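Long-range contacts in ABC transporter periplasmic-binding protein YtfQ (Mycobacterium smegmatis, PDB 6HB0), which probably binds a sugar, consistent with L-arabinofuranose, as the solute-binding component of a mycobacterial ABC transporter: residues I68-I72 with V92-T96; V76-F81 with I101-L105. Residue numbers count along the deposited sequence, not the author numbering.

Interaction 1 of 2, residues I68-I72 with V92-T96; sequences IRSFI and VLQET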
ATOM      1  N   ILE A  68      -0.866  24.311   4.488  1.00 33.16           N
ATOM      2  CA  ILE A  68      -1.368  24.153   5.850  1.00 33.24           C
ATOM      3  C   ILE A  68      -1.630  25.511   6.504  1.00 37.77           C
ATOM      4  O   ILE A  68      -2.671  25.710   7.149  1.00 36.15           O
ATOM      5  CB  ILE A  68      -0.439  23.266   6.671  1.00 31.98           C
ATOM      6  CG1 ILE A  68      -0.528  21.827   6.134  1.00 29.52           C
ATOM      7  CG2 ILE A  68      -0.780  23.281   8.147  1.00 32.36           C
ATOM      8  CD1 ILE A  68       0.645  20.967   6.572  1.00 32.67           C
ATOM      9  N   ARG A  69      -0.701  26.443   6.341  1.00 33.64           N
ATOM     10  CA  ARG A  69      -0.874  27.780   6.893  1.00 38.16           C
ATOM     11  C   ARG A  69      -2.074  28.492   6.302  1.00 33.34           C
ATOM     12  O   ARG A  69      -2.796  29.159   7.023  1.00 36.45           O
ATOM     13  CB  ARG A  69       0.371  28.634   6.645  1.00 37.90           C
ATOM     14  CG  ARG A  69       1.550  28.133   7.427  1.00 40.31           C
ATOM     15  CD  ARG A  69       2.768  28.995   7.278  1.00 44.04           C
ATOM     16  NE  ARG A  69       3.659  28.608   8.365  1.00 46.14           N
ATOM     17  CZ  ARG A  69       4.966  28.523   8.261  1.00 48.60           C
ATOM     18  NH1 ARG A  69       5.558  28.790   7.111  1.00 51.73           N
ATOM     19  NH2 ARG A  69       5.678  28.148   9.309  1.00 56.28           N
ATOM     20  N   SER A  70      -2.283  28.329   5.007  1.00 36.15           N
ATOM     21  CA  SER A  70      -3.440  28.930   4.369  1.00 38.08           C
ATOM     22  C   SER A  70      -4.749  28.307   4.880  1.00 41.77           C
ATOM     23  O   SER A  70      -5.738  29.029   5.128  1.00 36.98           O
ATOM     24  CB  SER A  70      -3.307  28.844   2.868  1.00 44.23           C
ATOM     25  OG  SER A  70      -4.554  29.041   2.255  1.00 45.77           O
ATOM     26  N   PHE A  71      -4.760  26.997   5.129  1.00 37.25           N
ATOM     27  CA  PHE A  71      -5.943  26.417   5.757  1.00 35.32           C
ATOM     28  C   PHE A  71      -6.201  26.990   7.131  1.00 35.59           C
ATOM     29  O   PHE A  71      -7.374  27.154   7.513  1.00 37.23           O
ATOM     30  CB  PHE A  71      -5.854  24.874   5.895  1.00 32.68           C
ATOM     31  CG  PHE A  71      -5.830  24.138   4.603  1.00 33.27           C
ATOM     32  CD1 PHE A  71      -6.617  24.539   3.532  1.00 35.80           C
ATOM     33  CD2 PHE A  71      -5.091  22.971   4.481  1.00 37.39           C
ATOM     34  CE1 PHE A  71      -6.602  23.847   2.331  1.00 37.74           C
ATOM     35  CE2 PHE A  71      -5.088  22.270   3.286  1.00 38.63           C
ATOM     36  CZ  PHE A  71      -5.843  22.709   2.203  1.00 40.02           C
ATOM     37  N   ILE A  72      -5.142  27.257   7.903  1.00 34.16           N
ATOM     38  CA  ILE A  72      -5.324  27.874   9.199  1.00 39.01           C
ATOM     39  C   ILE A  72      -5.970  29.252   9.026  1.00 43.42           C
ATOM     40  O   ILE A  72      -6.948  29.561   9.713  1.00 40.86           O
ATOM     41  CB  ILE A  72      -4.020  28.054   9.966  1.00 41.13           C
ATOM     42  CG1 ILE A  72      -3.416  26.703  10.334  1.00 41.44           C
ATOM     43  CG2 ILE A  72      -4.254  28.884  11.233  1.00 41.96           C
ATOM     44  CD1 ILE A  72      -1.993  26.844  10.821  1.00 39.10           C
ATOM     45  N   VAL A  92       4.994  23.861  11.930  1.00 32.32           N
ATOM     46  CA  VAL A  92       3.666  24.123  11.401  1.00 32.81           C
ATOM     47  C   VAL A  92       2.533  23.405  12.187  1.00 31.39           C
ATOM     48  O   VAL A  92       1.404  23.917  12.339  1.00 35.21           O
ATOM     49  CB  VAL A  92       3.607  23.871   9.902  1.00 33.05           C
ATOM     50  CG1 VAL A  92       3.504  22.396   9.558  1.00 35.35           C
ATOM     51  CG2 VAL A  92       2.409  24.582   9.300  1.00 37.69           C
ATOM     52  N   LEU A  93       2.839  22.245  12.726  1.00 30.89           N
ATOM     53  CA  LEU A  93       1.913  21.525  13.599  1.00 32.85           C
ATOM     54  C   LEU A  93       1.668  22.250  14.932  1.00 36.83           C
ATOM     55  O   LEU A  93       0.594  22.134  15.501  1.00 31.72           O
ATOM     56  CB  LEU A  93       2.393  20.108  13.831  1.00 31.23           C
ATOM     57  CG  LEU A  93       2.306  19.204  12.572  1.00 31.29           C
ATOM     58  CD1 LEU A  93       2.789  17.794  12.851  1.00 31.26           C
ATOM     59  CD2 LEU A  93       0.946  19.155  11.945  1.00 35.30           C
ATOM     60  N   GLN A  94       2.644  23.005  15.423  1.00 37.77           N
ATOM     61  CA  GLN A  94       2.399  23.896  16.554  1.00 39.15           C
ATOM     62  C   GLN A  94       1.458  24.994  16.200  1.00 38.90           C
ATOM     63  O   GLN A  94       0.596  25.340  17.032  1.00 40.46           O
ATOM     64  CB  GLN A  94       3.685  24.477  17.147  1.00 41.37           C
ATOM     65  CG  GLN A  94       4.488  23.433  17.914  1.00 42.90           C
ATOM     66  CD  GLN A  94       3.784  22.924  19.170  1.00 44.67           C
ATOM     67  OE1 GLN A  94       3.121  23.667  19.858  1.00 49.28           O
ATOM     68  NE2 GLN A  94       3.980  21.650  19.484  1.00 43.98           N
ATOM     69  N   GLU A  95       1.577  25.515  14.981  1.00 39.92           N
ATOM     70  CA  GLU A  95       0.646  26.537  14.487  1.00 42.61           C
ATOM     71  C   GLU A  95      -0.788  26.003  14.347  1.00 41.22           C
ATOM     72  O   GLU A  95      -1.774  26.743  14.623  1.00 37.14           O
ATOM     73  CB  GLU A  95       1.125  27.163  13.179  1.00 45.04           C
ATOM     74  CG  GLU A  95       2.427  27.944  13.312  1.00 48.11           C
ATOM     75  CD  GLU A  95       3.158  28.196  11.982  1.00 57.42           C
ATOM     76  OE1 GLU A  95       2.505  28.317  10.927  1.00 60.18           O
ATOM     77  OE2 GLU A  95       4.407  28.319  11.994  1.00 65.82           O
ATOM     78  N   THR A  96      -0.944  24.745  13.932  1.00 38.33           N
ATOM     79  CA  THR A  96      -2.294  24.197  13.876  1.00 35.62           C
ATOM     80  C   THR A  96      -2.838  23.992  15.284  1.00 35.46           C
ATOM     81  O   THR A  96      -3.995  24.281  15.570  1.00 35.94           O
ATOM     82  CB  THR A  96      -2.390  22.897  13.056  1.00 38.65           C
ATOM     83  OG1 THR A  96      -1.443  21.945  13.545  1.00 40.89           O
ATOM     84  CG2 THR A  96      -2.071  23.186  11.639  1.00 39.70           C
TER
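Two neighbouring helices run side by side here; the axes of these short segments approach to 10.1 Å and lie 12° from parallel. Ile-68 opens the contact: its CG2 lies 3.6 Å from CG2 of Val-92 and 3.7 Å from CG2 of Thr-96, so one methyl fits between two side chains a helical turn apart. Arg-69 follows at the solvent-facing margin. Its aliphatic CG passes 4.1 Å from Val-92 CG2, and the guanidinium then meets Glu-95 edge-on in a two-pronged salt bridge, NE to OE1 at 2.8 Å and NH2 to OE2 at 3.0 Å, on the outer side of Val-92. One turn on, Ile-72 extends the seam, its CD1 3.7 Å from Thr-96 CG2 and 3.9 Å from Glu-95 CB. Beneath lies the parallel sheet: Ile-68 rests on Phe-81, Ile-72 and Thr-96 on Ile-79, and Thr-96 also on Val-103, so helices 61-73 and 90-98 cover strands 78-81 and 103-106, parallel helices on one sheet face as in an alpha/beta lobe of the periplasmic binding protein fold.

Interaction 2 of 2, residues V76-F81 with I101-L105; sequences VDVIAF and IPVIL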
ATOM      1  N   VAL A  76     -10.457  26.474   8.523  1.00 42.11           N
ATOM      2  CA  VAL A  76     -11.050  25.153   8.323  1.00 35.86           C
ATOM      3  C   VAL A  76     -11.218  24.482   9.692  1.00 34.60           C
ATOM      4  O   VAL A  76     -10.576  24.861  10.671  1.00 38.73           O
ATOM      5  CB  VAL A  76     -10.221  24.263   7.390  1.00 35.67           C
ATOM      6  CG1 VAL A  76     -10.005  24.915   6.032  1.00 36.87           C
ATOM      7  CG2 VAL A  76      -8.904  23.904   8.018  1.00 34.67           C
ATOM      8  N   ASP A  77     -12.085  23.484   9.752  1.00 33.04           N
ATOM      9  CA  ASP A  77     -12.352  22.758  10.978  1.00 34.18           C
ATOM     10  C   ASP A  77     -11.316  21.677  11.269  1.00 30.26           C
ATOM     11  O   ASP A  77     -11.021  21.396  12.414  1.00 31.58           O
ATOM     12  CB  ASP A  77     -13.735  22.127  10.911  1.00 39.62           C
ATOM     13  CG  ASP A  77     -14.863  23.191  10.741  1.00 43.32           C
ATOM     14  OD1 ASP A  77     -14.917  24.154  11.523  1.00 50.50           O
ATOM     15  OD2 ASP A  77     -15.652  23.073   9.808  1.00 43.82           O
ATOM     16  N   VAL A  78     -10.801  21.071  10.207  1.00 31.53           N
ATOM     17  CA  VAL A  78      -9.861  19.954  10.282  1.00 29.59           C
ATOM     18  C   VAL A  78      -8.873  20.070   9.136  1.00 30.18           C
ATOM     19  O   VAL A  78      -9.218  20.483   8.048  1.00 28.14           O
ATOM     20  CB  VAL A  78     -10.597  18.594  10.141  1.00 31.85           C
ATOM     21  CG1 VAL A  78      -9.645  17.420  10.338  1.00 32.68           C
ATOM     22  CG2 VAL A  78     -11.737  18.505  11.146  1.00 34.34           C
ATOM     23  N   ILE A  79      -7.619  19.727   9.389  1.00 26.47           N
ATOM     24  CA  ILE A  79      -6.609  19.720   8.359  1.00 27.54           C
ATOM     25  C   ILE A  79      -6.078  18.279   8.269  1.00 28.60           C
ATOM     26  O   ILE A  79      -5.796  17.627   9.288  1.00 27.96           O
ATOM     27  CB  ILE A  79      -5.448  20.672   8.689  1.00 28.68           C
ATOM     28  CG1 ILE A  79      -5.868  22.110   8.394  1.00 28.79           C
ATOM     29  CG2 ILE A  79      -4.208  20.354   7.845  1.00 29.06           C
ATOM     30  CD1 ILE A  79      -4.923  23.134   9.026  1.00 30.08           C
ATOM     31  N   ALA A  80      -5.979  17.779   7.053  1.00 28.37           N
ATOM     32  CA  ALA A  80      -5.349  16.518   6.827  1.00 29.45           C
ATOM     33  C   ALA A  80      -4.339  16.720   5.728  1.00 31.49           C
ATOM     34  O   ALA A  80      -4.519  17.549   4.845  1.00 28.93           O
ATOM     35  CB  ALA A  80      -6.372  15.467   6.440  1.00 33.29           C
ATOM     36  N   PHE A  81      -3.256  15.966   5.814  1.00 29.90           N
ATOM     37  CA  PHE A  81      -2.318  15.956   4.717  1.00 28.95           C
ATOM     38  C   PHE A  81      -1.530  14.673   4.665  1.00 26.68           C
ATOM     39  O   PHE A  81      -1.471  13.920   5.619  1.00 29.19           O
ATOM     40  CB  PHE A  81      -1.379  17.160   4.764  1.00 28.16           C
ATOM     41  CG  PHE A  81      -0.418  17.175   5.926  1.00 27.94           C
ATOM     42  CD1 PHE A  81      -0.842  17.549   7.191  1.00 29.84           C
ATOM     43  CD2 PHE A  81       0.953  16.951   5.719  1.00 28.47           C
ATOM     44  CE1 PHE A  81       0.027  17.624   8.238  1.00 29.23           C
ATOM     45  CE2 PHE A  81       1.835  17.030   6.777  1.00 26.27           C
ATOM     46  CZ  PHE A  81       1.363  17.341   8.046  1.00 29.38           C
ATOM     47  N   ILE A 101      -7.007  23.660  15.483  1.00 36.68           N
ATOM     48  CA  ILE A 101      -7.431  22.857  14.359  1.00 34.95           C
ATOM     49  C   ILE A 101      -6.788  21.458  14.461  1.00 34.26           C
ATOM     50  O   ILE A 101      -5.553  21.314  14.404  1.00 31.01           O
ATOM     51  CB  ILE A 101      -7.040  23.517  13.054  1.00 34.10           C
ATOM     52  CG1 ILE A 101      -7.709  24.895  12.959  1.00 36.98           C
ATOM     53  CG2 ILE A 101      -7.509  22.686  11.887  1.00 33.88           C
ATOM     54  CD1 ILE A 101      -7.302  25.697  11.757  1.00 35.35           C
ATOM     55  N   PRO A 102      -7.617  20.422  14.604  1.00 32.76           N
ATOM     56  CA  PRO A 102      -7.051  19.056  14.631  1.00 28.51           C
ATOM     57  C   PRO A 102      -6.453  18.666  13.308  1.00 28.60           C
ATOM     58  O   PRO A 102      -6.919  19.104  12.259  1.00 27.90           O
ATOM     59  CB  PRO A 102      -8.269  18.164  14.887  1.00 32.70           C
ATOM     60  CG  PRO A 102      -9.406  19.078  15.237  1.00 33.50           C
ATOM     61  CD  PRO A 102      -9.101  20.428  14.706  1.00 31.93           C
ATOM     62  N   VAL A 103      -5.460  17.801  13.358  1.00 30.87           N
ATOM     63  CA  VAL A 103      -4.753  17.314  12.197  1.00 28.56           C
ATOM     64  C   VAL A 103      -4.777  15.801  12.066  1.00 27.37           C
ATOM     65  O   VAL A 103      -4.534  15.090  13.010  1.00 29.81           O
ATOM     66  CB  VAL A 103      -3.301  17.731  12.285  1.00 27.27           C
ATOM     67  CG1 VAL A 103      -2.485  17.090  11.131  1.00 27.94           C
ATOM     68  CG2 VAL A 103      -3.275  19.275  12.189  1.00 29.13           C
ATOM     69  N   ILE A 104      -5.011  15.328  10.852  1.00 26.17           N
ATOM     70  CA  ILE A 104      -4.983  13.928  10.532  1.00 25.87           C
ATOM     71  C   ILE A 104      -3.924  13.731   9.465  1.00 26.67           C
ATOM     72  O   ILE A 104      -3.943  14.412   8.426  1.00 29.48           O
ATOM     73  CB  ILE A 104      -6.334  13.481   9.941  1.00 27.24           C
ATOM     74  CG1 ILE A 104      -7.438  13.717  10.961  1.00 29.17           C
ATOM     75  CG2 ILE A 104      -6.296  12.024   9.530  1.00 28.73           C
ATOM     76  CD1 ILE A 104      -8.771  13.245  10.455  1.00 29.72           C
ATOM     77  N   LEU A 105      -3.031  12.777   9.702  1.00 28.10           N
ATOM     78  CA  LEU A 105      -2.018  12.382   8.688  1.00 29.71           C
ATOM     79  C   LEU A 105      -2.457  11.210   7.868  1.00 29.72           C
ATOM     80  O   LEU A 105      -2.989  10.235   8.418  1.00 27.99           O
ATOM     81  CB  LEU A 105      -0.735  11.993   9.394  1.00 30.27           C
ATOM     82  CG  LEU A 105      -0.132  13.090  10.247  1.00 33.63           C
ATOM     83  CD1 LEU A 105       1.103  12.621  10.958  1.00 33.60           C
ATOM     84  CD2 LEU A 105       0.159  14.323   9.412  1.00 38.47           C
TER
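Ile-101, with the most surface covered by the contact, lies just ahead of strand 103-106 and closes one end of the pairing. Its CD1 sits 3.5 Å from the backbone O of Val-76, while its CG2 comes within 3.8 Å of Asp-77 O and packs 3.9 Å from CD1 of Ile-79. Next to it, Pro-102 brings CD to 3.1 Å from Asp-77 O and offers its own carbonyl to the neighbouring strand: Ile-79 N donates to Pro-102 O at 3.0 Å, nearly straight at 175°. The parallel ladder continues as Ile-104 N bonds to Ile-79 O at 2.9 Å and Phe-81 N to Ile-104 O at 3.1 Å, so Ile-79 and Ile-104 each direct both N and O to the partner segment. These two strands are the ends of a beta-alpha-beta crossover through helix 90-98, the repeating unit of the periplasmic binding protein fold, and they lie inside a parallel sheet; strand 21-26 pairs with the other edge of 78-81. Phe-81, second in buried area, with chi1 at 67° (p), leans its ring toward the side chains of the partner strand: Leu-105 CD2 stands over one ring face, 3.8 Å from the centroid, in a CH-pi contact, and Val-103 CG1 lies 3.9 Å from Phe-81 CE1. Ile-79, Phe-81, Val-103 and Leu-105 share one sheet face, where Leu-93 and Thr-96 of helix 90-98 cover part of the surface. On the reverse face Ala-80 CB meets Ile-104 CB at 4.0 Å.

The two contacts lie in adjacent layers of one alpha/beta lobe, a helix layer on a parallel sheet, centres about 9 Å apart: interaction 2 joins adjacent strands of the sheet, and interaction 1 joins helices covering one of its faces. Along the chain the segments alternate, helix 61-73, strand 78-81, helix 90-98, strand 103-106, so each contact pairs successive elements of the same kind. They also meet directly. Phe-71 CB packs 3.7 Å from Ile-79 CD1, Thr-96 OG1 lies 3.5 Å from Val-103 CG2, and Thr-96 O is 3.1 Å from Ile-101 N, probably hydrogen-bonded. Helix and strand side chains thus meet in the core between the two layers of one of the two lobes of this fold.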